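Local coordinates for putative N-acetylmuramoyl-L-alanine amidase (Enterococcus phage phiM1EF22, PDB 7D55), which probably binds the enterococcal cell wall as the tetrameric cell-binding domain of a phage endolysin, directing the enzyme's amidase activity to its peptidoglycan substrate, at residues D47-N52 with D56-S61; T24-N29 with C33-H38. All coordinates share one frame; numbering follows the deposited sequence.

Contact 1 of 2, residues D47-N52 with D56-S61; sequences DIYRKN and DIPFYS
Where the last turns of helix 39-53 meet the extended chain that leads into strand 59-60, the backbones come closest at Arg50 and Asp56, whose CA atoms lie 5.5 Å apart, with Tyr49 opposite Ile57. Tyr49 carries the apolar half. It swings its ring out to the incoming chain, CG lying beside the carbonyl carbon (chi1 -176°), and lays one face on Ile57, whose CA sits 3.6 Å from the ring centroid in a CH-pi contact. Ile57 CB continues this packing at 3.6 Å from Tyr49 CG, and CG1 reaches on to the CD2 side; a branched aliphatic residue suits a flat aromatic neighbour. Farther out, Pro58 CD lies 3.7 Å from Tyr49 OH. At the more exposed border Arg50 bends at chi3 and turns its NE edge to Asp56, giving a salt bridge of 2.9 Å from NE to OD1 that is nearly straight (168°); the bond from NH2 to the same oxygen is weak. Both nitrogens use OD1, and the guanidinium and carboxylate planes stand 82° apart, so this is not the paired, coplanar form. Tyr49 OH bonds to Asn52 OD1 of the third subunit, so a ring buried against Ile57 also bonds across a tetramer interface.

Contact 2 of 2, residues T24-N29 with C33-H38; sequences TVMFCN and CRRVSH
Strands 24-28 and 33-36 run antiparallel, with Met26 facing Arg35 and Cys28 facing Cys33 as non-hydrogen-bonded pairs. Between these lies the hydrogen-bonded pair Phe27 and Arg34, joined by two backbone bonds: Phe27 N to Arg34 O and Arg34 N to Phe27 O, both 2.8 Å. Beyond them Val36 N gives a further bond to Val25 O. That oxygen also accepts from Thr24 OG1, and the two donors reach it from opposite faces of the carbonyl plane. In place of a return bond, a water accepts from Val25 N and donates to Val36 O.

The side-chain hydrogen bond between the strands is at the same end. The extended Arg35 chain runs across Thr24 and brings NE to 3.0 Å from OG1, in a bent bond (141°) with the hydroxyl tilted from the guanidinium plane. Threonine thus serves twice, as donor to its own strand and acceptor from the next.

The motif is a beta hairpin in the mixed sheet; strand 22-28 also pairs with 3-9, and 33-36 with 81-82.

Apolar contacts divide between the two faces. On the side packed by helix 39-53, Val36 CG2 meets Phe27 CB at 3.6 Å while Val25 CG1 approaches Val36 CB; beta-branched valines suit strands, and Val36, the buried one, lies beneath the helix. On the other side Met26, bent at chi2 and chi3 (-77° and -66°), folds back so that SD lies 3.5 Å from Arg35 CA and CE reaches Cys33 CB. Cys33 SG rests 3.7 Å from Cys28 CB, small thiol side chains fitting where Leu75 of helix 71-78 packs against both.

How the contacts relate
From the N terminus, strand 3-9 is followed by strand 22-28, and contact 2 closes first, at the short turn leading from 24-29 to 33-38. His38 then caps the start of helix 39-53, and contact 1 closes a second short loop, returning the chain from 47-52 to 56-61. The two loops lie in series, neither nested nor crossed. Strand 59-60 joins the sheet beside 3-9 in the same sense as 33-36, so the chain through helix 39-53 makes a beta-alpha-beta crossover past strands 22-28 and 3-9. The contact centres are about 13 Å apart, yet they meet in the core, where Ile57 CD1 packs 4.2 Å from Phe27 CE1. Both contacts also touch the second subunit.

Contact 1 of 2, residues D47-N52 with D56-S61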
loop_
_atom_site.group_PDB
_atom_site.type_symbol
_atom_site.label_atom_id
_atom_site.label_comp_id
_atom_site.label_asym_id
_atom_site.label_seq_id
_atom_site.Cartn_x
_atom_site.Cartn_y
_atom_site.Cartn_z
ATOM N N ASP A 47 -3.126 -16.242 -7.219
ATOM C CA ASP A 47 -3.575 -17.085 -6.114
ATOM C C ASP A 47 -3.808 -16.267 -4.850
ATOM O O ASP A 47 -4.835 -16.419 -4.178
ATOM C CB ASP A 47 -2.542 -18.181 -5.852
ATOM C CG ASP A 47 -3.068 -19.276 -4.930
ATOM O OD1 ASP A 47 -3.961 -20.030 -5.374
ATOM O OD2 ASP A 47 -2.594 -19.388 -3.772
ATOM N N ILE A 48 -2.863 -15.392 -4.506
ATOM C CA ILE A 48 -3.008 -14.594 -3.293
ATOM C C ILE A 48 -4.196 -13.656 -3.423
ATOM O O ILE A 48 -4.982 -13.493 -2.483
ATOM C CB ILE A 48 -1.710 -13.827 -2.986
ATOM C CG1 ILE A 48 -0.567 -14.799 -2.668
ATOM C CG2 ILE A 48 -1.926 -12.850 -1.826
ATOM C CD1 ILE A 48 0.788 -14.132 -2.710
ATOM N N TYR A 49 -4.349 -13.025 -4.588
ATOM C CA TYR A 49 -5.490 -12.138 -4.776
ATOM C C TYR A 49 -6.798 -12.900 -4.590
ATOM O O TYR A 49 -7.716 -12.429 -3.907
ATOM C CB TYR A 49 -5.435 -11.477 -6.154
ATOM C CG TYR A 49 -6.533 -10.463 -6.372
ATOM C CD1 TYR A 49 -7.819 -10.864 -6.706
ATOM C CD2 TYR A 49 -6.282 -9.103 -6.233
ATOM C CE1 TYR A 49 -8.832 -9.946 -6.898
ATOM C CE2 TYR A 49 -7.289 -8.178 -6.430
ATOM C CZ TYR A 49 -8.560 -8.612 -6.767
ATOM O OH TYR A 49 -9.568 -7.713 -6.967
ATOM N N ARG A 50 -6.895 -14.086 -5.192
ATOM C CA ARG A 50 -8.115 -14.877 -5.082
ATOM C C ARG A 50 -8.378 -15.295 -3.641
ATOM O O ARG A 50 -9.526 -15.274 -3.184
ATOM C CB ARG A 50 -8.034 -16.096 -5.999
ATOM C CG ARG A 50 -9.380 -16.765 -6.255
ATOM C CD ARG A 50 -9.235 -17.944 -7.196
ATOM N NE ARG A 50 -8.660 -17.535 -8.474
ATOM C CZ ARG A 50 -7.420 -17.819 -8.868
ATOM N NH1 ARG A 50 -6.615 -18.516 -8.077
ATOM N NH2 ARG A 50 -6.986 -17.399 -10.053
ATOM N N LYS A 51 -7.330 -15.673 -2.905
ATOM C CA LYS A 51 -7.529 -16.062 -1.513
ATOM C C LYS A 51 -8.033 -14.897 -0.670
ATOM O O LYS A 51 -8.827 -15.098 0.255
ATOM C CB LYS A 51 -6.237 -16.642 -0.932
ATOM C CG LYS A 51 -6.024 -18.104 -1.299
ATOM C CD LYS A 51 -4.815 -18.690 -0.594
ATOM C CE LYS A 51 -4.771 -20.209 -0.743
ATOM N NZ LYS A 51 -4.952 -20.651 -2.160
ATOM N N ASN A 52 -7.601 -13.672 -0.982
ATOM C CA ASN A 52 -8.053 -12.510 -0.231
ATOM C C ASN A 52 -9.462 -12.100 -0.622
ATOM O O ASN A 52 -10.273 -11.750 0.240
ATOM C CB ASN A 52 -7.105 -11.346 -0.484
ATOM C CG ASN A 52 -5.911 -11.372 0.434
ATOM O OD1 ASN A 52 -5.972 -10.867 1.552
ATOM N ND2 ASN A 52 -4.821 -11.973 -0.022
ATOM N N ASP A 56 -11.080 -13.341 -9.306
ATOM C CA ASP A 56 -9.805 -13.226 -10.005
ATOM C C ASP A 56 -9.313 -11.782 -10.049
ATOM O O ASP A 56 -10.100 -10.833 -10.145
ATOM C CB ASP A 56 -9.942 -13.735 -11.439
ATOM C CG ASP A 56 -10.140 -15.233 -11.515
ATOM O OD1 ASP A 56 -10.013 -15.916 -10.474
ATOM O OD2 ASP A 56 -10.425 -15.731 -12.626
ATOM N N ILE A 57 -7.989 -11.624 -10.012
ATOM C CA ILE A 57 -7.418 -10.273 -10.127
ATOM C C ILE A 57 -7.765 -9.690 -11.491
ATOM O O ILE A 57 -7.748 -10.422 -12.505
ATOM C CB ILE A 57 -5.892 -10.306 -9.907
ATOM C CG1 ILE A 57 -5.316 -8.889 -9.806
ATOM C CG2 ILE A 57 -5.184 -11.122 -11.000
ATOM C CD1 ILE A 57 -3.844 -8.865 -9.477
ATOM N N PRO A 58 -8.116 -8.408 -11.587
ATOM C CA PRO A 58 -8.326 -7.806 -12.907
ATOM C C PRO A 58 -7.076 -7.909 -13.765
ATOM O O PRO A 58 -5.959 -7.688 -13.296
ATOM C CB PRO A 58 -8.641 -6.347 -12.577
ATOM C CG PRO A 58 -9.221 -6.399 -11.210
ATOM C CD PRO A 58 -8.460 -7.479 -10.497
ATOM N N PHE A 59 -7.278 -8.237 -15.039
ATOM C CA PHE A 59 -6.195 -8.355 -16.007
ATOM C C PHE A 59 -6.599 -7.600 -17.261
ATOM O O PHE A 59 -7.726 -7.748 -17.748
ATOM C CB PHE A 59 -5.929 -9.833 -16.345
ATOM C CG PHE A 59 -4.935 -10.044 -17.470
ATOM C CD1 PHE A 59 -3.581 -9.783 -17.281
ATOM C CD2 PHE A 59 -5.351 -10.518 -18.703
ATOM C CE1 PHE A 59 -2.657 -9.979 -18.308
ATOM C CE2 PHE A 59 -4.432 -10.720 -19.743
ATOM C CZ PHE A 59 -3.084 -10.449 -19.543
ATOM N N TYR A 60 -5.699 -6.773 -17.773
ATOM C CA TYR A 60 -5.935 -6.074 -19.023
ATOM C C TYR A 60 -5.033 -6.713 -20.063
ATOM O O TYR A 60 -3.804 -6.699 -19.918
ATOM C CB TYR A 60 -5.631 -4.590 -18.872
ATOM C CG TYR A 60 -6.578 -3.880 -17.937
ATOM C CD1 TYR A 60 -6.334 -3.856 -16.572
ATOM C CD2 TYR A 60 -7.717 -3.241 -18.415
ATOM C CE1 TYR A 60 -7.185 -3.211 -15.707
ATOM C CE2 TYR A 60 -8.573 -2.581 -17.557
ATOM C CZ TYR A 60 -8.306 -2.573 -16.202
ATOM O OH TYR A 60 -9.150 -1.916 -15.333
ATOM N N SER A 61 -5.640 -7.302 -21.080
ATOM C CA SER A 61 -4.881 -7.944 -22.134
ATOM C C SER A 61 -4.569 -6.927 -23.222
ATOM O O SER A 61 -5.029 -5.779 -23.193
ATOM C CB SER A 61 -5.674 -9.109 -22.715
ATOM O OG SER A 61 -6.585 -8.637 -23.688
#

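Contact 2 of 2, residues T24-N29 with C33-H38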
loop_
_atom_site.group_PDB
_atom_site.type_symbol
_atom_site.label_atom_id
_atom_site.label_comp_id
_atom_site.label_asym_id
_atom_site.label_seq_id
_atom_site.Cartn_x
_atom_site.Cartn_y
_atom_site.Cartn_z
ATOM N N THR A 24 5.704 -7.257 -22.016
ATOM C CA THR A 24 5.875 -7.832 -20.694
ATOM C C THR A 24 4.619 -7.626 -19.861
ATOM O O THR A 24 3.897 -6.635 -20.009
ATOM C CB THR A 24 7.065 -7.236 -19.936
ATOM O OG1 THR A 24 7.230 -7.932 -18.688
ATOM C CG2 THR A 24 6.852 -5.738 -19.671
ATOM N N VAL A 25 4.356 -8.601 -18.994
ATOM C CA VAL A 25 3.339 -8.442 -17.969
ATOM C C VAL A 25 3.879 -7.514 -16.895
ATOM O O VAL A 25 5.086 -7.494 -16.617
ATOM C CB VAL A 25 2.942 -9.820 -17.406
ATOM C CG1 VAL A 25 1.902 -9.683 -16.312
ATOM C CG2 VAL A 25 2.394 -10.675 -18.516
ATOM N N MET A 26 2.987 -6.716 -16.316
ATOM C CA MET A 26 3.278 -5.839 -15.194
ATOM C C MET A 26 2.205 -6.044 -14.136
ATOM O O MET A 26 1.072 -6.439 -14.437
ATOM C CB MET A 26 3.230 -4.359 -15.606
ATOM C CG MET A 26 4.180 -3.960 -16.739
ATOM S SD MET A 26 5.915 -3.764 -16.272
ATOM C CE MET A 26 5.821 -2.341 -15.183
ATOM N N PHE A 27 2.574 -5.724 -12.899
ATOM C CA PHE A 27 1.715 -5.853 -11.731
ATOM C C PHE A 27 1.599 -4.484 -11.081
ATOM O O PHE A 27 2.610 -3.854 -10.759
ATOM C CB PHE A 27 2.330 -6.845 -10.738
ATOM C CG PHE A 27 1.659 -6.862 -9.398
ATOM C CD1 PHE A 27 0.299 -7.122 -9.296
ATOM C CD2 PHE A 27 2.398 -6.678 -8.235
ATOM C CE1 PHE A 27 -0.321 -7.155 -8.058
ATOM C CE2 PHE A 27 1.792 -6.713 -6.994
ATOM C CZ PHE A 27 0.425 -6.962 -6.904
ATOM N N CYS A 28 0.370 -4.020 -10.892
ATOM C CA CYS A 28 0.106 -2.765 -10.203
ATOM C C CYS A 28 -0.564 -3.078 -8.877
ATOM O O CYS A 28 -1.500 -3.881 -8.832
ATOM C CB CYS A 28 -0.816 -1.886 -11.042
ATOM S SG CYS A 28 -1.231 -0.362 -10.199
ATOM N N ASN A 29 -0.082 -2.453 -7.801
ATOM C CA ASN A 29 -0.649 -2.653 -6.469
ATOM C C ASN A 29 -1.282 -1.380 -5.913
ATOM O O ASN A 29 -1.494 -1.273 -4.697
ATOM C CB ASN A 29 0.413 -3.191 -5.504
ATOM C CG ASN A 29 1.626 -2.281 -5.420
ATOM O OD1 ASN A 29 1.581 -1.136 -5.870
ATOM N ND2 ASN A 29 2.722 -2.795 -4.873
ATOM N N CYS A 33 3.994 0.138 -10.227
ATOM C CA CYS A 33 3.874 -0.889 -11.251
ATOM C C CYS A 33 5.222 -1.585 -11.379
ATOM O O CYS A 33 6.262 -0.921 -11.482
ATOM C CB CYS A 33 3.450 -0.279 -12.592
ATOM S SG CYS A 33 1.742 0.337 -12.587
ATOM N N ARG A 34 5.212 -2.913 -11.348
ATOM C CA ARG A 34 6.443 -3.684 -11.338
ATOM C C ARG A 34 6.362 -4.764 -12.398
ATOM O O ARG A 34 5.297 -5.349 -12.620
ATOM C CB ARG A 34 6.647 -4.340 -9.978
ATOM C CG ARG A 34 8.047 -4.839 -9.778
ATOM C CD ARG A 34 8.221 -5.462 -8.396
ATOM N NE ARG A 34 8.130 -4.496 -7.300
ATOM C CZ ARG A 34 9.148 -3.750 -6.862
ATOM N NH1 ARG A 34 10.339 -3.820 -7.447
ATOM N NH2 ARG A 34 8.976 -2.922 -5.844
ATOM N N ARG A 35 7.491 -5.029 -13.047
ATOM C CA ARG A 35 7.514 -6.032 -14.102
ATOM C C ARG A 35 7.375 -7.438 -13.532
ATOM O O ARG A 35 7.973 -7.774 -12.505
ATOM C CB ARG A 35 8.802 -5.942 -14.909
ATOM C CG ARG A 35 8.802 -6.911 -16.080
ATOM C CD ARG A 35 10.126 -6.960 -16.772
ATOM N NE ARG A 35 10.081 -7.938 -17.848
ATOM C CZ ARG A 35 11.121 -8.279 -18.593
ATOM N NH1 ARG A 35 12.307 -7.715 -18.379
ATOM N NH2 ARG A 35 10.972 -9.184 -19.549
ATOM N N VAL A 36 6.581 -8.257 -14.224
ATOM C CA VAL A 36 6.395 -9.673 -13.926
ATOM C C VAL A 36 7.077 -10.433 -15.051
ATOM O O VAL A 36 6.723 -10.255 -16.224
ATOM C CB VAL A 36 4.896 -10.017 -13.876
ATOM C CG1 VAL A 36 4.685 -11.495 -13.616
ATOM C CG2 VAL A 36 4.183 -9.174 -12.819
ATOM N N SER A 37 8.061 -11.269 -14.725
ATOM C CA SER A 37 8.883 -11.849 -15.787
ATOM C C SER A 37 8.940 -13.369 -15.763
ATOM O O SER A 37 9.756 -13.955 -16.483
ATOM C CB SER A 37 10.296 -11.265 -15.780
ATOM O OG SER A 37 10.932 -11.555 -14.556
ATOM N N HIS A 38 8.096 -14.023 -14.973
ATOM C CA HIS A 38 8.060 -15.468 -14.949
ATOM C C HIS A 38 6.608 -15.882 -14.759
ATOM O O HIS A 38 5.875 -15.238 -13.995
ATOM C CB HIS A 38 8.913 -16.013 -13.799
ATOM C CG HIS A 38 9.095 -17.496 -13.845
ATOM N ND1 HIS A 38 8.159 -18.373 -13.346
ATOM C CD2 HIS A 38 10.099 -18.259 -14.342
ATOM C CE1 HIS A 38 8.579 -19.612 -13.527
ATOM N NE2 HIS A 38 9.756 -19.571 -14.130
HETATM O O HOH W 1 6.052 -10.913 -18.678
#